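Local coordinates for protein projannalysin (Methanocaldococcus jannaschii, PDB 4JIX) that is the zymogen of a minimal soluble zinc metallopeptidase, a minigluzincin that in its active form probably hydrolyses peptide bonds, at residues E27-I40 and T47-F60. The protein carries 1 engineered substitution. Numbering follows the deposited sequence.
Sequences ESINIEIKPMKQKI and TKTLRLNKYVVENF. With SO4 (sulfate ion), chain F; SO4 (sulfate ion), chain E.
Glu32 and Arg51 sit paired on neighbouring parallel strands, 30-34 and 49-53, whose axes approach to 4.6 Å. Asn30 and Glu32 each donate and accept: Asn30 N to Lys48 O, Leu50 N to Asn30 O, Glu32 N to Leu50 O, Leu52 N to Glu32 O. Lys34 N follows on Leu52 O, and Lys54 N to Lys34 O carries the pairing into helix 54-59. The tight side is apolar: helix 12-22 covers Ile29, Ile31 and Ile33, while Leu50 touches Glu72 on the helix bearing zinc ligands His71 and His75. With CG1 of Ile33 beside the backbone N (chi1 -61°), CG2 is turned onto Val57 CB at 4.0 Å. Beyond the strand end Ile40 CG2 packs on Val56 CG2 (3.8 Å), Asn53 N bonds Ile40 O (2.9 Å) and Asn53 OD1 caps the helix through Val56 N.

The other face is polar and looser: exposed Asn30 bonds Thr47 O only weakly through ND2, and a water joins Glu32 OE2 to Thr49 OG1. Arg51 NE reaches Glu32 OE1 at 2.8 Å from above the carboxylate plane, a bent salt bridge (N-H...O 138°) between flat groups turned 77° apart. Thr49 CG2 covers one guanidinium face, 3.9 Å above its centre; NH1 and NH2 share a sulfate oxygen, probably from the crystallisation liquor, with Thr47 OG1. With an alanine at Arg51, Glu32 OE1 is likely to lose its charged mate and Thr49 CG2 the flat group it covers. The chemistry suggests a greasy face toward the helices and a partly exposed, charge-paired face able to hold an anion.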
ATOM      1  N   GLU A  27      10.089  19.024  18.223  1.00 47.86           N
ATOM      2  CA  GLU A  27      11.314  19.099  17.443  1.00 47.24           C
ATOM      3  C   GLU A  27      10.926  19.521  16.046  1.00 52.27           C
ATOM      4  O   GLU A  27       9.896  19.075  15.537  1.00 51.56           O
ATOM      5  CB  GLU A  27      12.064  17.753  17.426  1.00 46.53           C
ATOM      6  CG  GLU A  27      12.863  17.505  18.688  1.00 56.63           C
ATOM      7  CD  GLU A  27      13.469  16.121  18.705  1.00 77.11           C
ATOM      8  OE1 GLU A  27      12.737  15.151  19.011  1.00 69.92           O
ATOM      9  OE2 GLU A  27      14.661  15.999  18.344  1.00 72.26           O
ATOM     10  N   SER A  28      11.733  20.379  15.433  1.00 50.07           N
ATOM     11  CA  SER A  28      11.502  20.857  14.073  1.00 50.29           C
ATOM     12  C   SER A  28      11.730  19.733  13.052  1.00 52.22           C
ATOM     13  O   SER A  28      12.610  18.895  13.248  1.00 49.49           O
ATOM     14  CB  SER A  28      12.447  22.023  13.777  1.00 56.15           C
ATOM     15  OG  SER A  28      11.785  23.107  13.158  1.00 64.51           O
ATOM     16  N   ILE A  29      10.923  19.687  11.986  1.00 50.33           N
ATOM     17  CA  ILE A  29      11.120  18.694  10.923  1.00 50.80           C
ATOM     18  C   ILE A  29      11.064  19.386   9.558  1.00 57.77           C
ATOM     19  O   ILE A  29      10.531  20.496   9.427  1.00 58.48           O
ATOM     20  CB  ILE A  29      10.138  17.483  10.974  1.00 52.88           C
ATOM     21  CG1 ILE A  29       8.660  17.905  10.787  1.00 53.59           C
ATOM     22  CG2 ILE A  29      10.343  16.625  12.217  1.00 53.61           C
ATOM     23  CD1 ILE A  29       7.730  16.768  10.215  1.00 55.21           C
ATOM     24  N   ASN A  30      11.629  18.726   8.556  1.00 52.81           N
ATOM     25  CA  ASN A  30      11.558  19.157   7.171  1.00 53.43           C
ATOM     26  C   ASN A  30      10.530  18.280   6.490  1.00 55.57           C
ATOM     27  O   ASN A  30      10.433  17.098   6.819  1.00 52.80           O
ATOM     28  CB  ASN A  30      12.931  19.051   6.489  1.00 53.84           C
ATOM     29  CG  ASN A  30      13.965  19.916   7.154  1.00 81.80           C
ATOM     30  OD1 ASN A  30      13.850  21.144   7.181  1.00 75.47           O
ATOM     31  ND2 ASN A  30      14.968  19.287   7.752  1.00 75.69           N
ATOM     32  N   ILE A  31       9.739  18.848   5.579  1.00 53.87           N
ATOM     33  CA  ILE A  31       8.743  18.089   4.819  1.00 53.79           C
ATOM     34  C   ILE A  31       9.139  18.149   3.348  1.00 58.44           C
ATOM     35  O   ILE A  31       9.269  19.243   2.797  1.00 58.51           O
ATOM     36  CB  ILE A  31       7.287  18.589   5.044  1.00 58.00           C
ATOM     37  CG1 ILE A  31       6.932  18.676   6.542  1.00 58.35           C
ATOM     38  CG2 ILE A  31       6.281  17.710   4.269  1.00 57.61           C
ATOM     39  CD1 ILE A  31       5.781  19.607   6.845  1.00 61.21           C
ATOM     40  N   GLU A  32       9.352  16.981   2.727  1.00 54.19           N
ATOM     41  CA  GLU A  32       9.713  16.885   1.313  1.00 54.98           C
ATOM     42  C   GLU A  32       8.656  16.082   0.565  1.00 57.91           C
ATOM     43  O   GLU A  32       8.474  14.900   0.848  1.00 55.04           O
ATOM     44  CB  GLU A  32      11.095  16.232   1.127  1.00 56.06           C
ATOM     45  CG  GLU A  32      12.280  17.149   1.325  1.00 69.27           C
ATOM     46  CD  GLU A  32      13.617  16.542   0.931  1.00 90.14           C
ATOM     47  OE1 GLU A  32      13.638  15.418   0.379  1.00 76.42           O
ATOM     48  OE2 GLU A  32      14.651  17.205   1.171  1.00 87.84           O
ATOM     49  N   ILE A  33       7.941  16.732  -0.353  1.00 56.18           N
ATOM     50  CA  ILE A  33       6.925  16.088  -1.179  1.00 56.44           C
ATOM     51  C   ILE A  33       7.539  15.987  -2.573  1.00 62.31           C
ATOM     52  O   ILE A  33       7.692  16.995  -3.266  1.00 63.48           O
ATOM     53  CB  ILE A  33       5.552  16.818  -1.128  1.00 60.18           C
ATOM     54  CG1 ILE A  33       5.003  16.839   0.317  1.00 59.60           C
ATOM     55  CG2 ILE A  33       4.533  16.161  -2.069  1.00 59.97           C
ATOM     56  CD1 ILE A  33       4.666  18.148   0.788  1.00 69.26           C
ATOM     57  N   LYS A  34       7.961  14.777  -2.946  1.00 59.19           N
ATOM     58  CA  LYS A  34       8.638  14.562  -4.221  1.00 61.13           C
ATOM     59  C   LYS A  34       8.285  13.195  -4.829  1.00 63.71           C
ATOM     60  O   LYS A  34       7.819  12.313  -4.098  1.00 60.24           O
ATOM     61  CB  LYS A  34      10.170  14.697  -4.034  1.00 64.63           C
ATOM     62  CG  LYS A  34      10.799  13.671  -3.089  1.00 83.90           C
ATOM     63  CD  LYS A  34      12.326  13.720  -3.120  1.00 98.02           C
ATOM     64  CE  LYS A  34      12.948  12.424  -2.649  1.00107.68           C
ATOM     65  NZ  LYS A  34      12.831  11.344  -3.671  1.00113.66           N
ATOM     66  N   PRO A  35       8.497  12.980  -6.157  1.00 62.65           N
ATOM     67  CA  PRO A  35       8.256  11.641  -6.708  1.00 62.13           C
ATOM     68  C   PRO A  35       9.241  10.677  -6.053  1.00 65.82           C
ATOM     69  O   PRO A  35      10.408  11.014  -5.878  1.00 67.01           O
ATOM     70  CB  PRO A  35       8.496  11.815  -8.218  1.00 66.38           C
ATOM     71  CG  PRO A  35       8.542  13.298  -8.459  1.00 72.38           C
ATOM     72  CD  PRO A  35       9.054  13.885  -7.186  1.00 66.68           C
ATOM     73  N   MET A  36       8.735   9.566  -5.544  1.00 61.66           N
ATOM     74  CA  MET A  36       9.533   8.537  -4.877  1.00 60.74           C
ATOM     75  C   MET A  36       9.239   7.216  -5.569  1.00 64.71           C
ATOM     76  O   MET A  36       8.072   6.876  -5.756  1.00 63.97           O
ATOM     77  CB  MET A  36       9.212   8.458  -3.371  1.00 61.02           C
ATOM     78  CG  MET A  36       9.566   9.705  -2.562  1.00 64.68           C
ATOM     79  SD  MET A  36       8.797   9.663  -0.907  1.00 66.73           S
ATOM     80  CE  MET A  36       9.868   8.492  -0.073  1.00 62.43           C
ATOM     81  N   LYS A  37      10.284   6.496  -5.971  1.00 61.63           N
ATOM     82  CA  LYS A  37      10.192   5.227  -6.693  1.00 61.54           C
ATOM     83  C   LYS A  37      10.113   4.027  -5.752  1.00 62.17           C
ATOM     84  O   LYS A  37       9.490   3.022  -6.098  1.00 62.25           O
ATOM     85  CB  LYS A  37      11.440   5.095  -7.602  1.00 66.47           C
ATOM     86  CG  LYS A  37      11.602   3.798  -8.395  1.00 84.12           C
ATOM     87  CD  LYS A  37      12.977   3.745  -9.061  1.00 96.01           C
ATOM     88  CE  LYS A  37      13.318   2.378  -9.601  1.00109.04           C
ATOM     89  NZ  LYS A  37      14.687   2.344 -10.185  1.00118.80           N
ATOM     90  N   GLN A  38      10.780   4.110  -4.599  1.00 56.81           N
ATOM     91  CA  GLN A  38      10.949   2.989  -3.676  1.00 55.54           C
ATOM     92  C   GLN A  38       9.923   2.908  -2.534  1.00 56.87           C
ATOM     93  O   GLN A  38       9.787   1.841  -1.939  1.00 55.51           O
ATOM     94  CB  GLN A  38      12.357   3.049  -3.048  1.00 57.24           C
ATOM     95  CG  GLN A  38      13.514   3.138  -4.050  1.00 68.57           C
ATOM     96  CD  GLN A  38      14.841   3.041  -3.340  1.00 92.59           C
ATOM     97  OE1 GLN A  38      15.360   1.947  -3.081  1.00 89.04           O
ATOM     98  NE2 GLN A  38      15.407   4.187  -2.989  1.00 85.70           N
ATOM     99  N   LYS A  39       9.303   4.036  -2.156  1.00 52.36           N
ATOM    100  CA  LYS A  39       8.365   4.122  -1.020  1.00 49.86           C
ATOM    101  C   LYS A  39       7.272   5.139  -1.277  1.00 50.97           C
ATOM    102  O   LYS A  39       7.382   5.969  -2.189  1.00 51.20           O
ATOM    103  CB  LYS A  39       9.108   4.586   0.273  1.00 52.63           C
ATOM    104  CG  LYS A  39      10.393   3.864   0.665  1.00 66.61           C
ATOM    105  CD  LYS A  39      10.145   2.734   1.624  1.00 71.94           C
ATOM    106  CE  LYS A  39      11.351   1.836   1.732  1.00 85.62           C
ATOM    107  NZ  LYS A  39      11.004   0.507   2.306  1.00 93.07           N
ATOM    108  N   ILE A  40       6.260   5.155  -0.401  1.00 45.21           N
ATOM    109  CA  ILE A  40       5.252   6.197  -0.473  1.00 45.71           C
ATOM    110  C   ILE A  40       5.551   7.210   0.667  1.00 46.17           C
ATOM    111  O   ILE A  40       5.150   8.365   0.577  1.00 44.76           O
ATOM    112  CB  ILE A  40       3.792   5.686  -0.521  1.00 49.44           C
ATOM    113  CG1 ILE A  40       3.370   4.974   0.766  1.00 49.39           C
ATOM    114  CG2 ILE A  40       3.578   4.803  -1.781  1.00 51.54           C
ATOM    115  CD1 ILE A  40       1.809   4.508   0.804  1.00 54.30           C
ATOM    116  N   THR A  47      18.488  13.808   8.970  1.00 54.02           N
ATOM    117  CA  THR A  47      18.121  15.179   8.580  1.00 54.36           C
ATOM    118  C   THR A  47      16.778  15.631   9.159  1.00 56.37           C
ATOM    119  O   THR A  47      16.398  16.783   8.931  1.00 56.38           O
ATOM    120  CB  THR A  47      18.102  15.334   7.052  1.00 58.93           C
ATOM    121  OG1 THR A  47      17.164  14.410   6.500  1.00 54.01           O
ATOM    122  CG2 THR A  47      19.484  15.166   6.420  1.00 58.28           C
ATOM    123  N   LYS A  48      16.071  14.753   9.920  1.00 51.44           N
ATOM    124  CA  LYS A  48      14.739  15.034  10.501  1.00 50.45           C
ATOM    125  C   LYS A  48      13.792  15.436   9.362  1.00 53.15           C
ATOM    126  O   LYS A  48      13.124  16.466   9.419  1.00 52.18           O
ATOM    127  CB  LYS A  48      14.815  16.099  11.621  1.00 54.41           C
ATOM    128  CG  LYS A  48      15.145  15.491  12.977  1.00 71.67           C
ATOM    129  CD  LYS A  48      16.074  16.364  13.813  1.00 85.74           C
ATOM    130  CE  LYS A  48      16.427  15.727  15.144  1.00100.88           C
ATOM    131  NZ  LYS A  48      17.192  14.450  14.996  1.00107.39           N
ATOM    132  N   THR A  49      13.792  14.630   8.288  1.00 48.85           N
ATOM    133  CA  THR A  49      12.999  14.917   7.100  1.00 47.97           C
ATOM    134  C   THR A  49      11.926  13.870   6.897  1.00 48.57           C
ATOM    135  O   THR A  49      12.224  12.679   6.753  1.00 45.73           O
ATOM    136  CB  THR A  49      13.918  15.019   5.868  1.00 53.70           C
ATOM    137  OG1 THR A  49      14.848  16.075   6.079  1.00 54.20           O
ATOM    138  CG2 THR A  49      13.161  15.255   4.573  1.00 52.59           C
ATOM    139  N   LEU A  50      10.678  14.330   6.839  1.00 44.40           N
ATOM    140  CA  LEU A  50       9.545  13.483   6.508  1.00 42.51           C
ATOM    141  C   LEU A  50       9.429  13.548   4.989  1.00 47.64           C
ATOM    142  O   LEU A  50       9.291  14.653   4.446  1.00 46.87           O
ATOM    143  CB  LEU A  50       8.263  13.989   7.225  1.00 41.81           C
ATOM    144  CG  LEU A  50       6.921  13.342   6.818  1.00 44.89           C
ATOM    145  CD1 LEU A  50       6.836  11.901   7.287  1.00 43.12           C
ATOM    146  CD2 LEU A  50       5.748  14.109   7.402  1.00 45.93           C
ATOM    147  N   ARG A  51       9.580  12.405   4.296  1.00 44.02           N
ATOM    148  CA  ARG A  51       9.473  12.374   2.832  1.00 44.82           C
ATOM    149  C   ARG A  51       8.154  11.738   2.434  1.00 48.02           C
ATOM    150  O   ARG A  51       7.804  10.681   2.956  1.00 45.56           O
ATOM    151  CB  ARG A  51      10.656  11.642   2.171  1.00 46.23           C
ATOM    152  CG  ARG A  51      11.952  12.420   2.301  1.00 59.54           C
ATOM    153  CD  ARG A  51      13.070  11.921   1.402  1.00 70.26           C
ATOM    154  NE  ARG A  51      14.192  12.869   1.394  1.00 78.81           N
ATOM    155  CZ  ARG A  51      15.177  12.883   2.291  1.00 90.49           C
ATOM    156  NH1 ARG A  51      15.211  11.983   3.268  1.00 75.91           N
ATOM    157  NH2 ARG A  51      16.139  13.794   2.213  1.00 74.61           N
ATOM    158  N   LEU A  52       7.400  12.411   1.559  1.00 46.68           N
ATOM    159  CA  LEU A  52       6.093  11.919   1.115  1.00 46.86           C
ATOM    160  C   LEU A  52       6.042  11.865  -0.395  1.00 52.17           C
ATOM    161  O   LEU A  52       6.472  12.813  -1.057  1.00 53.78           O
ATOM    162  CB  LEU A  52       4.946  12.804   1.656  1.00 47.20           C
ATOM    163  CG  LEU A  52       4.833  12.948   3.188  1.00 51.07           C
ATOM    164  CD1 LEU A  52       3.864  14.059   3.553  1.00 52.51           C
ATOM    165  CD2 LEU A  52       4.401  11.640   3.853  1.00 49.40           C
ATOM    166  N   ASN A  53       5.530  10.754  -0.939  1.00 47.22           N
ATOM    167  CA  ASN A  53       5.415  10.569  -2.377  1.00 48.09           C
ATOM    168  C   ASN A  53       4.396  11.568  -2.937  1.00 51.41           C
ATOM    169  O   ASN A  53       3.251  11.624  -2.477  1.00 49.54           O
ATOM    170  CB  ASN A  53       5.033   9.131  -2.691  1.00 47.86           C
ATOM    171  CG  ASN A  53       4.805   8.846  -4.147  1.00 59.41           C
ATOM    172  OD1 ASN A  53       3.850   9.332  -4.767  1.00 51.32           O
ATOM    173  ND2 ASN A  53       5.638   7.993  -4.695  1.00 50.42           N
ATOM    174  N   LYS A  54       4.828  12.346  -3.937  1.00 50.16           N
ATOM    175  CA  LYS A  54       4.049  13.406  -4.583  1.00 51.63           C
ATOM    176  C   LYS A  54       2.684  12.933  -5.122  1.00 55.35           C
ATOM    177  O   LYS A  54       1.686  13.600  -4.857  1.00 54.53           O
ATOM    178  CB  LYS A  54       4.865  14.074  -5.702  1.00 56.24           C
ATOM    179  CG  LYS A  54       4.233  15.367  -6.221  1.00 67.30           C
ATOM    180  CD  LYS A  54       5.203  16.172  -7.066  1.00 76.35           C
ATOM    181  CE  LYS A  54       4.585  17.448  -7.584  1.00 87.81           C
ATOM    182  NZ  LYS A  54       3.692  17.198  -8.745  1.00 98.44           N
ATOM    183  N   TYR A  55       2.629  11.819  -5.867  1.00 54.62           N
ATOM    184  CA  TYR A  55       1.354  11.329  -6.405  1.00 56.68           C
ATOM    185  C   TYR A  55       0.370  10.952  -5.270  1.00 59.14           C
ATOM    186  O   TYR A  55      -0.822  11.242  -5.372  1.00 58.98           O
ATOM    187  CB  TYR A  55       1.556  10.139  -7.364  1.00 60.04           C
ATOM    188  CG  TYR A  55       0.249   9.554  -7.866  1.00 65.43           C
ATOM    189  CD1 TYR A  55      -0.333   8.455  -7.240  1.00 66.22           C
ATOM    190  CD2 TYR A  55      -0.426  10.125  -8.943  1.00 69.26           C
ATOM    191  CE1 TYR A  55      -1.554   7.939  -7.672  1.00 67.60           C
ATOM    192  CE2 TYR A  55      -1.649   9.613  -9.382  1.00 71.08           C
ATOM    193  CZ  TYR A  55      -2.198   8.509  -8.755  1.00 78.87           C
ATOM    194  OH  TYR A  55      -3.389   7.987  -9.205  1.00 84.96           O
ATOM    195  N   VAL A  56       0.879  10.304  -4.207  1.00 53.29           N
ATOM    196  CA  VAL A  56       0.105   9.883  -3.033  1.00 51.12           C
ATOM    197  C   VAL A  56      -0.470  11.125  -2.325  1.00 54.49           C
ATOM    198  O   VAL A  56      -1.660  11.155  -2.032  1.00 53.63           O
ATOM    199  CB  VAL A  56       1.003   9.017  -2.098  1.00 54.20           C
ATOM    200  CG1 VAL A  56       0.379   8.818  -0.718  1.00 53.33           C
ATOM    201  CG2 VAL A  56       1.309   7.669  -2.745  1.00 53.52           C
ATOM    202  N   VAL A  57       0.358  12.162  -2.093  1.00 53.32           N
ATOM    203  CA  VAL A  57      -0.079  13.401  -1.430  1.00 54.35           C
ATOM    204  C   VAL A  57      -1.207  14.089  -2.239  1.00 62.39           C
ATOM    205  O   VAL A  57      -2.141  14.642  -1.651  1.00 62.95           O
ATOM    206  CB  VAL A  57       1.135  14.335  -1.207  1.00 58.17           C
ATOM    207  CG1 VAL A  57       0.716  15.779  -0.881  1.00 59.35           C
ATOM    208  CG2 VAL A  57       2.038  13.774  -0.119  1.00 56.10           C
ATOM    209  N   GLU A  58      -1.144  14.000  -3.569  1.00 60.82           N
ATOM    210  CA  GLU A  58      -2.115  14.647  -4.443  1.00 63.11           C
ATOM    211  C   GLU A  58      -3.376  13.811  -4.706  1.00 68.38           C
ATOM    212  O   GLU A  58      -4.385  14.382  -5.122  1.00 72.11           O
ATOM    213  CB  GLU A  58      -1.442  15.014  -5.775  1.00 65.90           C
ATOM    214  CG  GLU A  58      -0.539  16.233  -5.649  1.00 74.48           C
ATOM    215  CD  GLU A  58       0.406  16.542  -6.794  1.00 91.50           C
ATOM    216  OE1 GLU A  58       0.458  15.763  -7.774  1.00 84.82           O
ATOM    217  OE2 GLU A  58       1.121  17.565  -6.693  1.00 85.03           O
ATOM    218  N   ASN A  59      -3.351  12.497  -4.458  1.00 62.61           N
ATOM    219  CA  ASN A  59      -4.497  11.658  -4.806  1.00 62.04           C
ATOM    220  C   ASN A  59      -5.115  10.840  -3.658  1.00 62.52           C
ATOM    221  O   ASN A  59      -6.251  10.384  -3.818  1.00 63.96           O
ATOM    222  CB  ASN A  59      -4.095  10.713  -5.941  1.00 64.28           C
ATOM    223  CG  ASN A  59      -3.792  11.454  -7.230  1.00 86.26           C
ATOM    224  OD1 ASN A  59      -4.653  11.614  -8.103  1.00 83.11           O
ATOM    225  ND2 ASN A  59      -2.581  11.986  -7.354  1.00 74.45           N
ATOM    226  N   PHE A  60      -4.413  10.640  -2.526  1.00 53.46           N
ATOM    227  CA  PHE A  60      -4.995   9.844  -1.430  1.00 50.02           C
ATOM    228  C   PHE A  60      -5.878  10.699  -0.540  1.00 52.41           C
ATOM    229  O   PHE A  60      -5.554  11.864  -0.309  1.00 52.00           O
ATOM    230  CB  PHE A  60      -3.894   9.195  -0.569  1.00 49.42           C
ATOM    231  CG  PHE A  60      -3.288   7.894  -1.052  1.00 48.86           C
ATOM    232  CD1 PHE A  60      -2.755   6.984  -0.149  1.00 49.33           C
ATOM    233  CD2 PHE A  60      -3.199   7.605  -2.412  1.00 50.80           C
ATOM    234  CE1 PHE A  60      -2.174   5.794  -0.592  1.00 49.71           C
ATOM    235  CE2 PHE A  60      -2.598   6.424  -2.855  1.00 52.76           C
ATOM    236  CZ  PHE A  60      -2.089   5.529  -1.942  1.00 49.53           C
TER
HETATM  237  S   SO4 F 204      13.272   7.302  -4.324  0.50 67.34           S
HETATM  238  O1  SO4 F 204      13.422   8.629  -3.730  0.50 66.75           O
HETATM  239  O2  SO4 F 204      12.226   6.564  -3.612  0.50 67.38           O
HETATM  240  O3  SO4 F 204      14.527   6.554  -4.218  0.50 68.41           O
HETATM  241  O4  SO4 F 204      12.921   7.457  -5.734  0.50 66.02           O
HETATM  242  S   SO4 E 203      18.840  11.951   4.166  0.50 59.18           S
HETATM  243  O1  SO4 E 203      17.817  12.959   4.451  0.50 58.78           O
HETATM  244  O2  SO4 E 203      19.309  11.353   5.415  0.50 58.64           O
HETATM  245  O3  SO4 E 203      18.265  10.909   3.322  0.50 58.92           O
HETATM  246  O4  SO4 E 203      19.961  12.572   3.461  0.50 60.82           O
HETATM  247  O   HOH W   1      16.187  17.675   3.960  1.00 81.19           O